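Local coordinates for glycosyltransferase (Streptomyces halstedii, PDB 3WAD), which belongs to the glycosyltransferases of the GT-B fold, built from two domains that each hold a parallel beta-sheet, at residues 201-213 and 217-229. Numbering follows the deposited sequence.
Sequences TGTTTLAVAPPWM and SEQPALSMRHLPF
Leu206 and Leu222 pair in parallel at one edge of the N-terminal parallel sheet, where strand 204-206 lies between strand 147-150 and the short, weakly bonded strand 221-222, the edge strand within this chain. Leu222 N donates to Thr205 O (2.9 Å) in the carbonyl plane, and Ala207 N donates to Leu222 O (2.7 Å) almost straight, at 170°. On the face of the two leucines, Leu206 CD1 rests on Leu222 CB (3.8 Å), their side chains crossing at about a right angle. The Met224 chain, bent at its last torsion (chi3 70°), brings CE to Val208 CG1 (3.6 Å) and also against Leu206 CD2. The Leu206 side chain also packs on Leu20 of helix 18-27. Past the last bridge, backbone bonding gives way to two waters: one donates to both Val208 O and Met224 O, the other links Met224 N to Ala209 O. Val208 then sits over the His226 ring, its CB 3.6 Å from the ring centroid and 10° off the normal, a CH-pi contact; the His226 side chain also touches Thr327 of helix 323-332. Parallel pairing of this kind is typical of the Rossmann-like N-terminal domain of GT-B glycosyltransferases.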
# COMPACT_ATOMS: atom_id res chain seq x y z
N THR B 201 18.05 21.57 -3.50
CA THR B 201 17.79 20.49 -4.42
C THR B 201 17.97 19.05 -3.94
O THR B 201 17.72 18.11 -4.74
CB THR B 201 18.57 20.71 -5.70
OG1 THR B 201 19.93 20.95 -5.35
CG2 THR B 201 17.95 21.97 -6.56
N GLY B 202 18.33 18.88 -2.66
CA GLY B 202 18.52 17.55 -2.07
C GLY B 202 19.99 17.07 -2.11
O GLY B 202 20.78 17.52 -2.96
N THR B 203 20.34 16.14 -1.22
CA THR B 203 21.61 15.38 -1.37
C THR B 203 21.55 14.87 -2.71
O THR B 203 22.55 14.84 -3.40
CB THR B 203 21.69 14.07 -0.50
OG1 THR B 203 21.35 14.41 0.82
CG2 THR B 203 23.13 13.45 -0.51
N THR B 204 20.38 14.34 -3.10
CA THR B 204 20.18 14.07 -4.51
C THR B 204 18.70 14.13 -4.89
O THR B 204 17.88 14.44 -4.07
CB THR B 204 20.79 12.74 -4.93
OG1 THR B 204 20.78 12.65 -6.34
CG2 THR B 204 20.06 11.51 -4.37
N THR B 205 18.39 13.85 -6.15
CA THR B 205 17.02 14.06 -6.71
C THR B 205 16.59 12.77 -7.32
O THR B 205 17.41 12.12 -7.95
CB THR B 205 17.09 15.08 -7.80
OG1 THR B 205 17.29 16.32 -7.16
CG2 THR B 205 15.74 15.13 -8.61
N LEU B 206 15.32 12.38 -7.11
CA LEU B 206 14.76 11.17 -7.74
C LEU B 206 13.78 11.68 -8.79
O LEU B 206 12.86 12.47 -8.44
CB LEU B 206 14.01 10.22 -6.71
CG LEU B 206 13.23 9.02 -7.25
CD1 LEU B 206 14.04 7.99 -8.13
CD2 LEU B 206 12.57 8.21 -6.17
N ALA B 207 13.94 11.24 -10.03
CA ALA B 207 13.05 11.66 -11.14
C ALA B 207 11.90 10.70 -11.36
O ALA B 207 12.10 9.46 -11.24
CB ALA B 207 13.90 11.79 -12.44
N VAL B 208 10.70 11.20 -11.73
CA VAL B 208 9.64 10.28 -12.07
C VAL B 208 9.37 10.24 -13.59
O VAL B 208 8.68 9.36 -14.08
CB VAL B 208 8.34 10.65 -11.34
CG1 VAL B 208 8.48 10.42 -9.82
CG2 VAL B 208 7.92 12.11 -11.67
N ALA B 209 9.82 11.25 -14.30
CA ALA B 209 9.67 11.34 -15.75
C ALA B 209 10.89 10.56 -16.38
O ALA B 209 12.01 10.59 -15.81
CB ALA B 209 9.71 12.83 -16.18
N PRO B 210 10.65 9.85 -17.51
CA PRO B 210 11.73 9.19 -18.29
C PRO B 210 12.80 10.14 -18.77
O PRO B 210 12.51 11.30 -19.08
CB PRO B 210 11.01 8.57 -19.47
CG PRO B 210 9.50 8.54 -19.08
CD PRO B 210 9.31 9.65 -18.10
N PRO B 211 14.08 9.66 -18.73
CA PRO B 211 15.24 10.50 -19.05
C PRO B 211 15.06 11.15 -20.40
O PRO B 211 15.40 12.29 -20.57
CB PRO B 211 16.41 9.49 -19.11
CG PRO B 211 16.08 8.50 -17.97
CD PRO B 211 14.50 8.34 -18.22
N TRP B 212 14.48 10.46 -21.35
CA TRP B 212 14.38 11.06 -22.74
C TRP B 212 13.54 12.34 -22.82
O TRP B 212 13.66 13.04 -23.77
CB TRP B 212 13.87 10.05 -23.77
CG TRP B 212 12.43 9.59 -23.58
CD1 TRP B 212 12.03 8.45 -22.93
CD2 TRP B 212 11.25 10.20 -24.08
NE1 TRP B 212 10.66 8.34 -22.98
CE2 TRP B 212 10.15 9.40 -23.67
CE3 TRP B 212 11.00 11.39 -24.82
CZ2 TRP B 212 8.80 9.73 -23.96
CZ3 TRP B 212 9.67 11.72 -25.11
CH2 TRP B 212 8.59 10.86 -24.71
N MET B 213 12.70 12.63 -21.84
CA MET B 213 11.89 13.83 -21.92
C MET B 213 12.29 14.82 -20.83
O MET B 213 11.70 15.88 -20.73
CB MET B 213 10.36 13.54 -21.85
CG MET B 213 9.95 12.77 -20.58
SD MET B 213 8.14 12.81 -20.22
CE MET B 213 8.13 14.30 -19.34
N SER B 217 20.38 18.50 -16.59
CA SER B 217 20.61 18.99 -15.24
C SER B 217 22.13 19.08 -15.00
O SER B 217 22.87 18.30 -15.51
CB SER B 217 19.95 18.04 -14.22
OG SER B 217 20.12 18.51 -12.88
N GLU B 218 22.59 20.06 -14.27
CA GLU B 218 23.97 20.12 -13.86
C GLU B 218 24.17 19.18 -12.68
O GLU B 218 25.26 19.08 -12.13
CB GLU B 218 24.33 21.56 -13.48
CG GLU B 218 24.58 22.49 -14.70
CD GLU B 218 25.04 23.88 -14.26
OE1 GLU B 218 26.03 23.96 -13.49
OE2 GLU B 218 24.43 24.90 -14.69
N GLN B 219 23.11 18.50 -12.26
CA GLN B 219 23.22 17.50 -11.21
C GLN B 219 22.69 16.11 -11.64
O GLN B 219 21.91 15.98 -12.60
CB GLN B 219 22.60 18.02 -9.91
CG GLN B 219 23.42 19.16 -9.24
CD GLN B 219 23.09 20.58 -9.74
OE1 GLN B 219 21.94 20.90 -10.05
NE2 GLN B 219 24.12 21.43 -9.80
N PRO B 220 23.18 15.06 -10.98
CA PRO B 220 22.65 13.79 -11.43
C PRO B 220 21.29 13.55 -10.72
O PRO B 220 20.96 14.21 -9.71
CB PRO B 220 23.75 12.79 -11.01
CG PRO B 220 24.84 13.62 -10.33
CD PRO B 220 24.19 14.90 -9.93
N ALA B 221 20.48 12.67 -11.30
CA ALA B 221 19.10 12.39 -10.84
C ALA B 221 19.02 10.91 -10.95
O ALA B 221 19.45 10.36 -11.97
CB ALA B 221 18.05 12.98 -11.80
N LEU B 222 18.43 10.25 -9.97
CA LEU B 222 18.15 8.83 -10.11
C LEU B 222 16.90 8.81 -10.97
O LEU B 222 16.02 9.67 -10.82
CB LEU B 222 17.83 8.25 -8.74
CG LEU B 222 18.97 8.24 -7.72
CD1 LEU B 222 18.38 7.97 -6.35
CD2 LEU B 222 19.85 7.07 -8.13
N SER B 223 16.84 7.87 -11.90
CA SER B 223 15.64 7.62 -12.63
C SER B 223 15.04 6.31 -12.18
O SER B 223 15.65 5.54 -11.39
CB SER B 223 15.92 7.64 -14.13
OG SER B 223 16.76 6.56 -14.51
N MET B 224 13.82 6.09 -12.64
CA MET B 224 12.95 5.08 -12.08
C MET B 224 11.83 4.78 -13.07
O MET B 224 11.45 5.62 -13.86
CB MET B 224 12.46 5.52 -10.71
CG MET B 224 11.15 4.97 -10.29
SD MET B 224 10.68 5.65 -8.74
CE MET B 224 10.34 7.36 -9.20
N ARG B 225 11.43 3.52 -13.13
CA ARG B 225 10.24 3.10 -13.85
C ARG B 225 9.03 3.48 -12.95
O ARG B 225 8.44 2.65 -12.25
CB ARG B 225 10.30 1.60 -14.07
CG ARG B 225 9.19 1.06 -15.00
CD ARG B 225 9.37 -0.38 -15.30
NE ARG B 225 9.24 -1.18 -14.06
CZ ARG B 225 9.76 -2.39 -13.86
NH1 ARG B 225 10.50 -2.96 -14.81
NH2 ARG B 225 9.57 -3.01 -12.69
N HIS B 226 8.64 4.75 -13.04
CA HIS B 226 7.62 5.34 -12.19
C HIS B 226 6.31 4.61 -12.25
O HIS B 226 5.72 4.44 -13.30
CB HIS B 226 7.44 6.83 -12.55
CG HIS B 226 6.50 7.57 -11.65
ND1 HIS B 226 6.53 7.43 -10.27
CD2 HIS B 226 5.48 8.42 -11.94
CE1 HIS B 226 5.61 8.23 -9.75
NE2 HIS B 226 4.95 8.83 -10.74
N LEU B 227 5.86 4.16 -11.10
CA LEU B 227 4.55 3.50 -11.03
C LEU B 227 3.43 4.60 -10.67
O LEU B 227 3.55 5.32 -9.66
CB LEU B 227 4.57 2.27 -10.10
CG LEU B 227 3.47 1.21 -10.29
CD1 LEU B 227 3.78 0.08 -9.35
CD2 LEU B 227 2.13 1.85 -9.78
N PRO B 228 2.44 4.80 -11.60
CA PRO B 228 1.34 5.78 -11.43
C PRO B 228 0.32 5.21 -10.50
O PRO B 228 -0.36 4.26 -10.85
CB PRO B 228 0.75 5.93 -12.83
CG PRO B 228 1.25 4.88 -13.66
CD PRO B 228 2.37 4.10 -12.88
N PHE B 229 0.28 5.69 -9.27
CA PHE B 229 -0.71 5.18 -8.31
C PHE B 229 -2.00 5.96 -8.60
O PHE B 229 -2.02 7.21 -8.45
CB PHE B 229 -0.28 5.43 -6.84
CG PHE B 229 -1.33 4.99 -5.81
CD1 PHE B 229 -1.79 3.70 -5.80
CD2 PHE B 229 -1.80 5.89 -4.85
CE1 PHE B 229 -2.74 3.27 -4.87
CE2 PHE B 229 -2.76 5.49 -3.91
CZ PHE B 229 -3.24 4.15 -3.93
O HOH W 1 9.56 7.03 -15.34
O HOH W 2 12.88 8.48 -14.28